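Local coordinates for adhesion G-protein coupled receptor G6 (Danio rerio, PDB 6V55) that probably acts as a cell-adhesion receptor of the G-protein coupled class with a part in myelination, its extracellular region binding calcium, at residues L615-F620 against T656-L661. Numbering follows the deposited sequence.
Sequences LDTTNF and TLLQNL. With NAG (2-acetamido-2-deoxy-beta-D-glucopyranose), chain D.
Segment 615-620 lies in the loop between strands 608-614 and 623-628; the segment 656-661, in the loop after strand 649-653, ends in a type I beta turn from Leu658 to Leu661, and the two backbones come nearest at Thr617 and Leu658, with CA atoms 8.0 Å apart. Both loops belong to the beta-rich part of what is, by family, probably the GAIN domain that carries the GPS motif in adhesion receptors. They illustrate how two irregular loops can be joined by hydrocarbon contact alone, since no hydrogen bond crosses between them. Leu658 sits at the centre of the contact. Its CG stands anti to the carbonyl carbon (chi1 -39°), and CD1 runs out among three side chains. Leu615, with CG anti to its own backbone N, meets it tip to tip, CD2 lying 4.1 Å from Leu658 CD1. Thr617 crosses at about a right angle, its methyl CG2 3.9 Å from the same CD1. Phe620, also nearly perpendicular, brings CD2 to 4.1 Å from Leu658 CD1, and the methyl approaches this ring obliquely. Further along the ring, CE2 of Phe620 rests 4.0 Å from CB of Leu657, whose side chain also touches Leu710, while Leu615 touches Val702 and Thr617 touches Val669. The far side of the turn is polar and glycosylated. Gln659 NE2 donates to Asn660 OD1 from above the carbonyl plane and also forms a hydrogen bond with Gln711 OE1, so two acceptors hold the NE2 group. The sugar is joined covalently to Asn660, the bond from ND2 to NAG C1 being 1.4 Å.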
# COMPACT_ATOMS: atom_id res chain seq x y z
N LEU A 615 23.46 24.72 41.73
CA LEU A 615 23.99 24.60 43.09
C LEU A 615 24.59 25.93 43.50
O LEU A 615 25.53 26.42 42.86
CB LEU A 615 25.05 23.49 43.20
CG LEU A 615 25.55 22.87 44.54
CD1 LEU A 615 26.35 21.61 44.31
CD2 LEU A 615 26.46 23.75 45.40
N ASP A 616 24.11 26.47 44.61
CA ASP A 616 24.72 27.63 45.24
C ASP A 616 25.78 27.17 46.25
O ASP A 616 25.45 26.55 47.26
CB ASP A 616 23.66 28.48 45.94
CG ASP A 616 24.15 29.88 46.22
OD1 ASP A 616 25.24 30.25 45.72
OD2 ASP A 616 23.43 30.63 46.91
N THR A 617 27.04 27.49 45.97
CA THR A 617 28.12 27.04 46.85
C THR A 617 28.18 27.82 48.17
O THR A 617 28.84 27.35 49.10
CB THR A 617 29.48 27.12 46.13
OG1 THR A 617 29.57 28.32 45.35
CG2 THR A 617 29.65 25.92 45.21
N THR A 618 27.50 28.96 48.29
CA THR A 618 27.53 29.72 49.54
C THR A 618 26.55 29.14 50.55
O THR A 618 26.95 28.74 51.66
CB THR A 618 27.20 31.19 49.28
OG1 THR A 618 25.77 31.35 49.25
CG2 THR A 618 27.79 31.65 47.94
N ASN A 619 25.27 29.09 50.19
CA ASN A 619 24.30 28.33 50.96
C ASN A 619 24.16 26.97 50.29
O ASN A 619 23.26 26.71 49.49
CB ASN A 619 22.96 29.08 51.03
CG ASN A 619 21.96 28.44 52.05
OD1 ASN A 619 22.14 27.31 52.54
ND2 ASN A 619 20.91 29.20 52.38
N PHE A 620 25.07 26.08 50.63
CA PHE A 620 24.87 24.66 50.40
C PHE A 620 24.82 24.00 51.77
O PHE A 620 25.83 23.94 52.48
CB PHE A 620 25.95 24.04 49.50
CG PHE A 620 25.75 22.55 49.24
CD1 PHE A 620 24.87 22.11 48.26
CD2 PHE A 620 26.43 21.58 50.01
CE1 PHE A 620 24.67 20.74 48.01
CE2 PHE A 620 26.22 20.21 49.79
CZ PHE A 620 25.34 19.79 48.78
N THR A 656 28.70 18.53 54.28
CA THR A 656 30.15 18.71 54.22
C THR A 656 30.75 18.24 52.90
O THR A 656 31.90 17.77 52.90
CB THR A 656 30.79 17.96 55.38
OG1 THR A 656 30.42 16.57 55.30
CG2 THR A 656 30.32 18.53 56.70
N LEU A 657 30.01 18.33 51.78
CA LEU A 657 30.49 17.79 50.51
C LEU A 657 31.60 18.66 49.93
O LEU A 657 32.60 18.13 49.41
CB LEU A 657 29.33 17.66 49.51
CG LEU A 657 29.69 17.29 48.06
CD1 LEU A 657 29.96 15.80 47.93
CD2 LEU A 657 28.63 17.71 47.09
N LEU A 658 31.49 19.98 50.06
CA LEU A 658 32.47 20.90 49.52
C LEU A 658 33.47 21.38 50.56
O LEU A 658 34.14 22.40 50.33
CB LEU A 658 31.75 22.09 48.89
CG LEU A 658 30.47 21.76 48.14
CD1 LEU A 658 29.66 23.03 47.86
CD2 LEU A 658 30.80 21.02 46.84
N GLN A 659 33.59 20.68 51.68
CA GLN A 659 34.35 21.17 52.83
C GLN A 659 35.86 21.11 52.59
O GLN A 659 36.58 22.08 52.88
CB GLN A 659 33.95 20.38 54.08
CG GLN A 659 35.00 20.24 55.18
CD GLN A 659 34.59 19.24 56.26
OE1 GLN A 659 33.59 19.45 56.95
NE2 GLN A 659 35.37 18.17 56.43
N ASN A 660 36.35 20.00 52.04
CA ASN A 660 37.78 19.85 51.78
C ASN A 660 38.17 20.25 50.37
O ASN A 660 39.16 19.72 49.83
CB ASN A 660 38.22 18.41 52.06
CG ASN A 660 37.99 17.99 53.50
OD1 ASN A 660 36.96 17.40 53.82
ND2 ASN A 660 38.94 18.29 54.38
N LEU A 661 37.43 21.16 49.75
CA LEU A 661 37.72 21.60 48.39
C LEU A 661 38.48 22.92 48.44
O LEU A 661 38.19 23.78 49.28
CB LEU A 661 36.44 21.80 47.58
CG LEU A 661 35.78 20.57 46.95
CD1 LEU A 661 34.74 21.00 45.95
CD2 LEU A 661 36.80 19.68 46.28
C1 NAG D . 38.79 17.90 55.76
C2 NAG D . 39.93 16.98 56.24
C3 NAG D . 39.76 16.64 57.74
C4 NAG D . 39.58 17.89 58.59
C5 NAG D . 38.41 18.72 58.06
C6 NAG D . 38.20 20.01 58.83
C7 NAG D . 40.74 15.64 54.33
C8 NAG D . 40.68 14.31 53.64
N2 NAG D . 39.99 15.76 55.44
O3 NAG D . 40.91 15.93 58.20
O4 NAG D . 39.37 17.55 59.95
O5 NAG D . 38.65 19.06 56.69
O6 NAG D . 38.63 21.17 58.13
O7 NAG D . 41.41 16.57 53.89